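Local structure of GTPase-activating protein skywalker (Drosophila melanogaster, 5HJQ) at residues Pro111-Ala114 / Gln115-Met119; Phe134-Glu137 / Met138-Gln141; Thr192-Pro195 / Val196-Pro199; Ser202-Leu205 / His206-Glu210; Trp274-Trp277 / Ile278-Leu282. The protein acts as a GTPase-activating protein for Rab35 in synaptic vesicle protein recycling, with a TBC domain that binds phosphoinositides. All blocks are in the same frame, centred on the assembly; numbering follows the deposited sequence.

Contact 1: residues Pro111-Ala114 / Gln115-Met119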
# COMPACT_ATOMS: atom_id res chain seq x y z
N PRO A 111 -19.69 0.25 -6.89
CA PRO A 111 -20.00 -0.74 -5.86
C PRO A 111 -19.24 -2.04 -6.05
O PRO A 111 -19.41 -2.97 -5.25
CB PRO A 111 -21.51 -0.95 -6.04
CG PRO A 111 -21.72 -0.74 -7.50
CD PRO A 111 -20.75 0.34 -7.91
N ILE A 112 -18.41 -2.12 -7.08
CA ILE A 112 -17.74 -3.37 -7.42
C ILE A 112 -16.69 -3.76 -6.37
O ILE A 112 -16.44 -4.94 -6.14
CB ILE A 112 -17.05 -3.30 -8.81
CG1 ILE A 112 -16.66 -4.70 -9.29
CG2 ILE A 112 -15.84 -2.37 -8.79
CD1 ILE A 112 -15.79 -4.71 -10.54
N ARG A 113 -16.12 -2.76 -5.71
CA ARG A 113 -15.02 -3.01 -4.78
C ARG A 113 -15.51 -3.70 -3.51
O ARG A 113 -14.77 -4.46 -2.89
CB ARG A 113 -14.30 -1.71 -4.44
CG ARG A 113 -13.54 -1.16 -5.63
CD ARG A 113 -12.51 -0.12 -5.23
NE ARG A 113 -11.72 0.27 -6.40
CZ ARG A 113 -12.11 1.15 -7.31
NH1 ARG A 113 -13.29 1.76 -7.18
NH2 ARG A 113 -11.33 1.44 -8.34
N ALA A 114 -16.76 -3.44 -3.15
CA ALA A 114 -17.38 -4.13 -2.03
C ALA A 114 -17.35 -5.64 -2.25
O ALA A 114 -17.30 -6.42 -1.30
CB ALA A 114 -18.81 -3.65 -1.83
N GLN A 115 -17.36 -6.04 -3.52
CA GLN A 115 -17.28 -7.45 -3.87
C GLN A 115 -15.92 -7.86 -4.42
O GLN A 115 -15.43 -8.95 -4.14
CB GLN A 115 -18.37 -7.80 -4.90
CG GLN A 115 -19.78 -7.88 -4.32
CD GLN A 115 -20.80 -8.31 -5.35
OE1 GLN A 115 -21.18 -9.48 -5.41
NE2 GLN A 115 -21.25 -7.37 -6.17
N LEU A 116 -15.30 -6.99 -5.22
CA LEU A 116 -14.04 -7.31 -5.89
C LEU A 116 -12.90 -7.56 -4.90
O LEU A 116 -12.20 -8.56 -4.99
CB LEU A 116 -13.65 -6.20 -6.87
CG LEU A 116 -12.33 -6.37 -7.63
CD1 LEU A 116 -12.26 -7.73 -8.31
CD2 LEU A 116 -12.15 -5.25 -8.64
N TRP A 117 -12.74 -6.64 -3.95
CA TRP A 117 -11.60 -6.71 -3.03
C TRP A 117 -11.63 -7.89 -2.04
O TRP A 117 -10.60 -8.51 -1.81
CB TRP A 117 -11.47 -5.40 -2.26
CG TRP A 117 -10.84 -4.30 -3.06
CD1 TRP A 117 -10.52 -4.34 -4.38
CD2 TRP A 117 -10.44 -3.01 -2.58
NE1 TRP A 117 -9.94 -3.15 -4.76
CE2 TRP A 117 -9.88 -2.32 -3.67
CE3 TRP A 117 -10.50 -2.38 -1.34
CZ2 TRP A 117 -9.40 -1.02 -3.56
CZ3 TRP A 117 -10.01 -1.10 -1.22
CH2 TRP A 117 -9.47 -0.43 -2.33
N PRO A 118 -12.81 -8.20 -1.44
CA PRO A 118 -12.79 -9.37 -0.55
C PRO A 118 -12.42 -10.67 -1.26
O PRO A 118 -11.87 -11.57 -0.64
CB PRO A 118 -14.22 -9.42 -0.02
CG PRO A 118 -14.69 -8.02 -0.09
CD PRO A 118 -14.08 -7.46 -1.33
N MET A 119 -12.73 -10.75 -2.55
CA MET A 119 -12.39 -11.93 -3.33
C MET A 119 -10.89 -11.99 -3.65
O MET A 119 -10.26 -13.04 -3.50
CB MET A 119 -13.19 -11.95 -4.63
CG MET A 119 -12.86 -13.13 -5.53
SD MET A 119 -13.84 -13.17 -7.04
CE MET A 119 -13.33 -11.64 -7.83

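Contact 2: residues Phe134-Glu137 / Met138-Gln141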
# COMPACT_ATOMS: atom_id res chain seq x y z
N PHE A 134 -15.70 -16.08 13.21
CA PHE A 134 -14.44 -16.14 13.95
C PHE A 134 -13.98 -14.78 14.46
O PHE A 134 -13.47 -14.68 15.58
CB PHE A 134 -13.35 -16.75 13.07
CG PHE A 134 -12.07 -17.05 13.80
CD1 PHE A 134 -12.02 -18.07 14.73
CD2 PHE A 134 -10.93 -16.30 13.56
CE1 PHE A 134 -10.84 -18.35 15.41
CE2 PHE A 134 -9.75 -16.58 14.23
CZ PHE A 134 -9.71 -17.60 15.15
N TYR A 135 -14.18 -13.74 13.65
CA TYR A 135 -13.78 -12.39 14.03
C TYR A 135 -14.39 -11.95 15.35
O TYR A 135 -13.69 -11.51 16.26
CB TYR A 135 -14.16 -11.39 12.94
CG TYR A 135 -13.79 -9.97 13.28
CD1 TYR A 135 -12.47 -9.61 13.50
CD2 TYR A 135 -14.77 -8.98 13.41
CE1 TYR A 135 -12.12 -8.31 13.82
CE2 TYR A 135 -14.43 -7.68 13.73
CZ TYR A 135 -13.10 -7.35 13.94
OH TYR A 135 -12.74 -6.06 14.26
N TRP A 136 -15.71 -12.07 15.46
CA TRP A 136 -16.43 -11.57 16.62
C TRP A 136 -16.11 -12.37 17.88
O TRP A 136 -16.18 -11.84 18.99
CB TRP A 136 -17.93 -11.58 16.34
CG TRP A 136 -18.25 -10.69 15.20
CD1 TRP A 136 -18.66 -11.06 13.95
CD2 TRP A 136 -18.14 -9.26 15.17
NE1 TRP A 136 -18.83 -9.95 13.16
CE2 TRP A 136 -18.52 -8.84 13.89
CE3 TRP A 136 -17.76 -8.30 16.12
CZ2 TRP A 136 -18.53 -7.49 13.52
CZ3 TRP A 136 -17.78 -6.97 15.76
CH2 TRP A 136 -18.17 -6.58 14.47
N GLU A 137 -15.73 -13.63 17.71
CA GLU A 137 -15.20 -14.40 18.82
C GLU A 137 -13.94 -13.73 19.36
O GLU A 137 -13.80 -13.52 20.57
CB GLU A 137 -14.88 -15.83 18.39
CG GLU A 137 -14.40 -16.72 19.52
CD GLU A 137 -15.41 -16.83 20.65
OE1 GLU A 137 -16.61 -17.03 20.35
OE2 GLU A 137 -15.01 -16.69 21.82
N MET A 138 -13.03 -13.39 18.45
CA MET A 138 -11.81 -12.67 18.80
C MET A 138 -12.12 -11.33 19.44
O MET A 138 -11.52 -10.96 20.45
CB MET A 138 -10.94 -12.47 17.56
CG MET A 138 -10.50 -13.74 16.85
SD MET A 138 -9.30 -14.70 17.80
CE MET A 138 -10.37 -15.93 18.54
N VAL A 139 -13.06 -10.60 18.84
CA VAL A 139 -13.50 -9.31 19.37
C VAL A 139 -13.95 -9.45 20.82
O VAL A 139 -13.63 -8.60 21.66
CB VAL A 139 -14.66 -8.73 18.54
CG1 VAL A 139 -15.24 -7.48 19.20
CG2 VAL A 139 -14.20 -8.42 17.13
N HIS A 140 -14.68 -10.52 21.11
CA HIS A 140 -15.19 -10.75 22.45
C HIS A 140 -14.05 -11.05 23.42
O HIS A 140 -13.95 -10.42 24.47
CB HIS A 140 -16.19 -11.91 22.44
CG HIS A 140 -17.37 -11.69 23.33
ND1 HIS A 140 -18.45 -10.91 22.96
CD2 HIS A 140 -17.66 -12.14 24.57
CE1 HIS A 140 -19.34 -10.89 23.93
NE2 HIS A 140 -18.88 -11.63 24.92
N GLN A 141 -13.20 -12.00 23.06
CA GLN A 141 -12.09 -12.42 23.92
C GLN A 141 -11.19 -11.25 24.32
O GLN A 141 -10.68 -11.21 25.44
CB GLN A 141 -11.27 -13.50 23.23
CG GLN A 141 -12.04 -14.78 22.94
CD GLN A 141 -11.14 -15.91 22.46
OE1 GLN A 141 -9.92 -15.77 22.43
NE2 GLN A 141 -11.74 -17.03 22.07

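Contact 3: residues Thr192-Pro195 / Val196-Pro199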
# COMPACT_ATOMS: atom_id res chain seq x y z
N THR A 192 5.41 -8.10 14.81
CA THR A 192 6.14 -7.30 15.78
C THR A 192 6.37 -5.87 15.28
O THR A 192 6.52 -4.94 16.06
CB THR A 192 7.49 -7.94 16.13
OG1 THR A 192 8.27 -8.09 14.93
CG2 THR A 192 7.27 -9.32 16.75
N TYR A 193 6.40 -5.71 13.96
CA TYR A 193 6.56 -4.40 13.36
C TYR A 193 5.91 -4.36 11.98
O TYR A 193 6.38 -5.00 11.05
CB TYR A 193 8.05 -4.02 13.26
CG TYR A 193 8.29 -2.61 12.78
CD1 TYR A 193 8.00 -1.52 13.59
CD2 TYR A 193 8.81 -2.36 11.51
CE1 TYR A 193 8.22 -0.22 13.16
CE2 TYR A 193 9.04 -1.06 11.08
CZ TYR A 193 8.74 -0.00 11.91
OH TYR A 193 8.95 1.29 11.48
N SER A 194 4.82 -3.61 11.87
CA SER A 194 4.10 -3.53 10.61
C SER A 194 3.40 -2.18 10.44
O SER A 194 2.18 -2.10 10.56
CB SER A 194 3.08 -4.66 10.51
OG SER A 194 2.48 -4.70 9.23
N PRO A 195 4.18 -1.13 10.14
CA PRO A 195 3.66 0.23 9.97
C PRO A 195 2.68 0.35 8.80
O PRO A 195 1.99 1.36 8.68
CB PRO A 195 4.92 1.06 9.70
CG PRO A 195 5.92 0.08 9.19
CD PRO A 195 5.63 -1.19 9.91
N VAL A 196 2.63 -0.68 7.96
CA VAL A 196 1.78 -0.69 6.78
C VAL A 196 0.36 -1.19 7.08
O VAL A 196 -0.59 -0.84 6.39
CB VAL A 196 2.39 -1.59 5.68
CG1 VAL A 196 1.68 -1.40 4.37
CG2 VAL A 196 3.89 -1.30 5.53
N LEU A 197 0.24 -2.00 8.12
CA LEU A 197 -0.98 -2.75 8.38
C LEU A 197 -2.19 -1.84 8.64
O LEU A 197 -3.27 -2.07 8.10
CB LEU A 197 -0.76 -3.70 9.56
CG LEU A 197 -1.73 -4.87 9.70
CD1 LEU A 197 -0.98 -6.10 10.22
CD2 LEU A 197 -2.90 -4.52 10.60
N TYR A 198 -2.00 -0.81 9.46
CA TYR A 198 -3.09 0.11 9.79
C TYR A 198 -3.59 0.93 8.59
O TYR A 198 -4.80 0.99 8.36
CB TYR A 198 -2.67 1.04 10.93
CG TYR A 198 -3.82 1.77 11.60
CD1 TYR A 198 -4.42 2.87 10.99
CD2 TYR A 198 -4.30 1.37 12.83
CE1 TYR A 198 -5.47 3.54 11.59
CE2 TYR A 198 -5.35 2.03 13.44
CZ TYR A 198 -5.92 3.12 12.82
OH TYR A 198 -6.96 3.78 13.42
N PRO A 199 -2.68 1.58 7.82
CA PRO A 199 -3.17 2.34 6.66
C PRO A 199 -3.98 1.50 5.67
O PRO A 199 -4.95 2.01 5.10
CB PRO A 199 -1.88 2.83 6.00
CG PRO A 199 -0.92 2.95 7.12
CD PRO A 199 -1.23 1.79 8.02

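Contact 4: residues Ser202-Leu205 / His206-Glu210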
# COMPACT_ATOMS: atom_id res chain seq x y z
N SER A 202 -7.52 0.83 7.02
CA SER A 202 -8.35 2.01 6.77
C SER A 202 -8.88 2.04 5.34
O SER A 202 -10.03 2.42 5.11
CB SER A 202 -7.56 3.29 7.06
OG SER A 202 -7.32 3.44 8.44
N ILE A 203 -8.05 1.65 4.39
CA ILE A 203 -8.43 1.65 2.98
C ILE A 203 -9.53 0.62 2.70
O ILE A 203 -10.52 0.92 2.03
CB ILE A 203 -7.22 1.35 2.07
CG1 ILE A 203 -6.17 2.46 2.19
CG2 ILE A 203 -7.66 1.21 0.62
CD1 ILE A 203 -4.98 2.28 1.28
N LEU A 204 -9.34 -0.58 3.23
CA LEU A 204 -10.33 -1.64 3.11
C LEU A 204 -11.69 -1.18 3.63
O LEU A 204 -12.72 -1.43 3.01
CB LEU A 204 -9.87 -2.88 3.87
CG LEU A 204 -8.62 -3.57 3.34
CD1 LEU A 204 -8.12 -4.58 4.35
CD2 LEU A 204 -8.93 -4.25 2.01
N LEU A 205 -11.67 -0.49 4.77
CA LEU A 205 -12.88 -0.05 5.45
C LEU A 205 -13.68 0.99 4.67
O LEU A 205 -14.80 1.32 5.05
CB LEU A 205 -12.52 0.50 6.83
CG LEU A 205 -12.22 -0.55 7.90
CD1 LEU A 205 -11.78 0.10 9.20
CD2 LEU A 205 -13.46 -1.43 8.12
N HIS A 206 -13.11 1.50 3.59
CA HIS A 206 -13.80 2.49 2.77
C HIS A 206 -14.80 1.84 1.80
O HIS A 206 -15.58 2.54 1.16
CB HIS A 206 -12.80 3.33 1.97
CG HIS A 206 -12.13 4.40 2.77
ND1 HIS A 206 -11.17 4.14 3.72
CD2 HIS A 206 -12.29 5.75 2.76
CE1 HIS A 206 -10.76 5.27 4.26
NE2 HIS A 206 -11.43 6.26 3.70
N PHE A 207 -14.77 0.52 1.70
CA PHE A 207 -15.56 -0.17 0.68
C PHE A 207 -16.26 -1.43 1.18
O PHE A 207 -17.11 -1.99 0.48
CB PHE A 207 -14.68 -0.52 -0.51
CG PHE A 207 -13.97 0.66 -1.11
CD1 PHE A 207 -14.65 1.52 -1.95
CD2 PHE A 207 -12.64 0.90 -0.82
CE1 PHE A 207 -14.00 2.62 -2.50
CE2 PHE A 207 -11.99 2.00 -1.37
CZ PHE A 207 -12.67 2.85 -2.21
N MET A 208 -15.91 -1.89 2.38
CA MET A 208 -16.53 -3.09 2.92
C MET A 208 -16.80 -2.97 4.42
O MET A 208 -16.53 -1.93 5.03
CB MET A 208 -15.65 -4.32 2.65
CG MET A 208 -14.34 -4.32 3.43
SD MET A 208 -13.22 -5.62 2.88
CE MET A 208 -12.79 -5.01 1.25
N SER A 209 -17.35 -4.03 5.01
CA SER A 209 -17.66 -4.03 6.43
C SER A 209 -16.42 -4.32 7.27
O SER A 209 -15.38 -4.71 6.74
CB SER A 209 -18.75 -5.05 6.74
OG SER A 209 -18.30 -6.37 6.48
N GLU A 210 -16.56 -4.13 8.58
CA GLU A 210 -15.47 -4.36 9.52
C GLU A 210 -14.96 -5.80 9.47
O GLU A 210 -13.75 -6.03 9.43
CB GLU A 210 -15.94 -4.04 10.94
CG GLU A 210 -15.05 -4.60 12.04
CD GLU A 210 -15.34 -3.99 13.40
OE1 GLU A 210 -16.24 -3.13 13.47
OE2 GLU A 210 -14.68 -4.38 14.38

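Contact 5: residues Trp274-Trp277 / Ile278-Leu282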
# COMPACT_ATOMS: atom_id res chain seq x y z
N TRP A 274 10.08 4.71 1.85
CA TRP A 274 9.60 4.55 0.48
C TRP A 274 8.09 4.31 0.41
O TRP A 274 7.42 4.83 -0.48
CB TRP A 274 10.33 3.40 -0.22
CG TRP A 274 9.94 2.03 0.26
CD1 TRP A 274 10.46 1.36 1.32
CD2 TRP A 274 8.96 1.17 -0.33
NE1 TRP A 274 9.85 0.13 1.44
CE2 TRP A 274 8.93 -0.01 0.45
CE3 TRP A 274 8.09 1.29 -1.42
CZ2 TRP A 274 8.06 -1.06 0.16
CZ3 TRP A 274 7.23 0.23 -1.70
CH2 TRP A 274 7.23 -0.93 -0.92
N CYS A 275 7.55 3.53 1.34
CA CYS A 275 6.13 3.20 1.32
C CYS A 275 5.26 4.41 1.63
O CYS A 275 4.11 4.47 1.22
CB CYS A 275 5.81 2.06 2.30
SG CYS A 275 6.46 2.28 3.97
N TRP A 276 5.83 5.39 2.33
CA TRP A 276 5.04 6.54 2.76
C TRP A 276 4.83 7.55 1.64
O TRP A 276 3.96 8.41 1.73
CB TRP A 276 5.70 7.22 3.97
CG TRP A 276 5.84 6.31 5.14
CD1 TRP A 276 6.96 6.07 5.87
CD2 TRP A 276 4.81 5.48 5.71
NE1 TRP A 276 6.71 5.16 6.86
CE2 TRP A 276 5.39 4.78 6.79
CE3 TRP A 276 3.46 5.26 5.42
CZ2 TRP A 276 4.67 3.88 7.57
CZ3 TRP A 276 2.75 4.37 6.19
CH2 TRP A 276 3.36 3.69 7.25
N TRP A 277 5.64 7.46 0.58
CA TRP A 277 5.38 8.24 -0.62
C TRP A 277 4.03 7.83 -1.18
O TRP A 277 3.22 8.66 -1.59
CB TRP A 277 6.46 8.02 -1.67
CG TRP A 277 7.86 8.24 -1.20
CD1 TRP A 277 8.27 9.06 -0.19
CD2 TRP A 277 9.04 7.62 -1.72
NE1 TRP A 277 9.63 9.00 -0.05
CE2 TRP A 277 10.13 8.11 -0.97
CE3 TRP A 277 9.28 6.69 -2.73
CZ2 TRP A 277 11.44 7.71 -1.21
CZ3 TRP A 277 10.58 6.30 -2.97
CH2 TRP A 277 11.65 6.81 -2.22
N ILE A 278 3.79 6.52 -1.17
CA ILE A 278 2.56 5.95 -1.70
C ILE A 278 1.41 6.12 -0.71
O ILE A 278 0.41 6.76 -1.02
CB ILE A 278 2.74 4.45 -2.03
CG1 ILE A 278 3.79 4.28 -3.13
CG2 ILE A 278 1.41 3.83 -2.45
CD1 ILE A 278 4.20 2.84 -3.37
N LEU A 279 1.57 5.55 0.48
CA LEU A 279 0.48 5.50 1.47
C LEU A 279 0.16 6.83 2.13
O LEU A 279 -0.96 7.03 2.60
CB LEU A 279 0.81 4.47 2.56
CG LEU A 279 0.86 3.00 2.13
CD1 LEU A 279 1.23 2.11 3.30
CD2 LEU A 279 -0.47 2.57 1.52
N ALA A 280 1.13 7.74 2.17
CA ALA A 280 0.93 9.02 2.86
C ALA A 280 1.18 10.23 1.96
O ALA A 280 1.24 11.36 2.44
CB ALA A 280 1.82 9.08 4.09
N GLY A 281 1.33 9.98 0.67
CA GLY A 281 1.59 11.06 -0.27
C GLY A 281 0.56 11.12 -1.38
O GLY A 281 -0.17 12.10 -1.51
N LEU A 282 0.51 10.06 -2.19
CA LEU A 282 -0.41 9.99 -3.32
C LEU A 282 -1.84 10.24 -2.88
O LEU A 282 -2.24 9.81 -1.80
CB LEU A 282 -0.32 8.62 -4.01
CG LEU A 282 1.02 8.26 -4.66
CD1 LEU A 282 0.90 6.96 -5.43
CD2 LEU A 282 1.48 9.39 -5.57

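Contact 1: residues Pro111-Ala114 / Gln115-Met119
Arg113 and Trp117 lie side by side, one helical turn apart, and point the same way. CD of Arg113 rests over one face of the Trp117 indole, offset toward the rim, 3.6 Å from CZ2 of Trp117. The guanidinium plane is turned 76° from the ring plane. It is thus the methylene stem, not a stacked guanidinium, that covers the ring. The Arg113 chain is extended from CG to NE, and this carries the charged group past the indole. There it meets the carbonyls of Trp106 and Pro107 and forms a salt bridge with Asp292. The same Asp292 carboxylate accepts from Trp117 NE1, so it ties down both side chains. Arg113 and Trp117 match the RxxxW signature of TBC domains, here on helix 113-122.

Ala114 turns its methyl away from the next turn and makes contact through its carbonyl instead. CG of Pro118 approaches O of Ala114 to 3.3 Å. Pro118 has no N-H to give, and the helix is kinked there. Trp117 N still bonds to Arg113 O at 3.2 Å. Gln115 N bonds to Ile112 O at 3.0 Å, from above the carbonyl plane. Leu116 N shares that acceptor, but the modelled separation is very short and its exact value doubtful. The tips of Ile112 and Leu116 pack loosely alongside, CD1 of Ile112 lying 4.1 Å from CD2 of Leu116.

Contact 2: residues Phe134-Glu137 / Met138-Gln141
Tyr135 and Val139 meet one turn apart on helix 134-143, part of the all-helical TBC domain. CG2 of Val139 lies over the face of the Tyr135 ring in a CH-pi contact. It is 3.6 Å from the ring centroid and only 17° off the ring normal. CG2 is placed there because it stands beside the Val139 backbone N, while CG1 is anti to that N (chi1 173°). The same methyl reaches the Trp136 indole obliquely, 3.7 Å from CE3 of Trp136. The indole in turn has CD2 of Tyr135 above the centre of one face. Val139 CG2 is therefore shared by two aromatic groups. The phenol end of Tyr135 is anchored by Glu210, beyond this helix.

Phe134 and Met138 form a Met-aromatic contact. CG of Met138 lies over one face of the Phe134 ring, and the chain, bent at its second and third torsions, brings SD in obliquely. SD of Met138 stands 4.5 Å from the Phe134 ring centroid. CE of Met138 goes on to within 3.8 Å of CZ of Phe134. On the solvent side Glu137 and Gln141 link their polar ends, with carboxylate and amide planes 66° apart. Tyr186 takes up OE1 of Gln141. NE2 of Gln141 gives a long bond of 3.3 Å to OE2 of Glu137, nearly in the amide plane, and uses the anti lone pair of OE2.

Contact 3: residues Thr192-Pro195 / Val196-Pro199
Ser194 and Leu197 meet across a tight turn, and one backbone hydrogen bond spans it. Leu197 N donates to Ser194 O at 3.1 Å, with an N-H...O angle of 160°. The N-H comes from above the carbonyl plane, 56° out of it. Pro195 and Val196 fill the middle of the turn. Their backbone angles are close to those of a type I turn, and the proline ring restrains phi of Pro195.

Two further contacts bring polar oxygens against carbon. With chi1 at -173°, OG of Ser194 points away from its own N and toward the leucine. It comes to 3.4 Å from CB of Leu197. Its hydrogen-bonding partner lies outside the turn: it bonds to the carbonyl of Asn230. Pro195 O faces the ring of Pro199 one turn on, where CD of Pro199 is 3.3 Å away. Pro199 has no N-H, so a ring carbon sits where a helical donor would otherwise be.

The apolar contacts are looser. CG of Pro195 and CG2 of Val196 are 4.4 Å apart, a light touch. CD of Pro195 lies 3.6 Å above the plane of the Tyr193 ring, toward its rim. The Leu197 side chain also packs on Val181 and Leu184 of helix 171-187. The whole is a proline-containing beta turn leading a loop into helix 197-204, inside the helical TBC domain.

Contact 4: residues Ser202-Leu205 / His206-Glu210
Leu204 O accepts from both Phe207 N and Met208 N, at 3.1 Å and 3.3 Å, as helix 197-204 gives way to the loop before helix 210-221. This is a helix-to-helix connection within the TBC domain. The two donors differ in direction. Phe207 N comes from above the carbonyl plane, while Met208 N approaches nearly along the C=O axis. One residue earlier, Ile203 O accepts from His206 N at 3.1 Å.

The His206 side chain folds back on the helix end. CG stands beside the backbone N (chi1 -78°), and this brings the imidazole to the Ser202 carbonyl. The carbonyl oxygen lies at the ring edge, near its plane. ND1 of His206 donates to O of Ser202, but the modelled separation is very short and its exact value is doubtful. NE2 accepts from the backbone N of His168. Together the two contacts would restrain the ring, and they are consistent with a proton on ND1. Phe207 sits close by, and CB of His206 lies 3.6 Å above one face of its ring, toward the rim.

Met208 and Leu204 run side by side, pointing the same way. CG of Met208 lies between the backbone N and carbonyl carbon (chi1 69°), and is 3.3 Å from Leu204 O. The bent chain then brings CE of Met208 to 4.0 Å from CD2 of Leu204. Ser209 is the N-cap of helix 210-221. Beside that cap, CD2 of Leu205 packs 3.8 Å from CA of Glu210.

Contact 5: residues Trp274-Trp277 / Ile278-Leu282
Helix 274-279 is a short, tryptophan-rich helix buried in the TBC domain, and its end is where Trp276 meets Leu279 and Ala280. The Trp276 and Leu279 side chains cross at a slant. CD1 of Leu279 comes to 4.0 Å from CZ3 of Trp276, and the leucine CB lies equally near CE3. The approach to the indole is oblique. CB of Ala280 is 4.3 Å from CB of Trp276. One face of that indole has SG of Cys275 3.9 Å above its plane, over the centre. Trp276 CG stands anti to the carbonyl carbon (chi1 -59°), and this places the indole where it stacks with His163. Trp274 touches more loosely, its CZ3 4.3 Å from CD1 of Ile278. The Trp277 ring has CA of Trp274 over its centre.

The backbone shows how the helix stops. Leu279 N bonds almost straight to Cys275 O at 2.9 Å, with an N-H...O angle of 177°. Ala280 N still reaches Trp276 O, but from above the carbonyl plane. Ala280 is the first residue to leave helical angles. Leu282 N then folds back to Trp277 O at 3.1 Å, five residues behind it. Gly281 passes close within this loop, its CA 3.2 Å from Trp277 O. Trp277 and Leu282 both pack on Cys340 of helix 332-341. Ile278 lies about 8 Å, between side chains, from Arg304 of the phosphoinositide-binding pocket. This is a buried helix C-terminus, closed by a turn through Gly281, in the core of the TBC domain near that lipid site.

Overall arrangement
The five contacts follow one another along the chain. Each is local, so none nests in or crosses another. Contact 1 lies on helix 113-122, and contact 2 belongs to the next helix, 134-143. Contacts 3 and 4 are the two ends of helix 197-204: one closes the turn into it, the other the turn out. Contact 5 ends helix 274-279. Contact 4 joins the earlier helices. Phe207 and Met208 pack on Trp117 and Pro118 of contact 1, and Glu210 reaches Tyr135 of contact 2. Contact 3 ties to contact 5, with Pro195 and Pro199 against Trp276 and Val196 against Leu279. Helix 197-204 and the turns at its ends bridge the two groups.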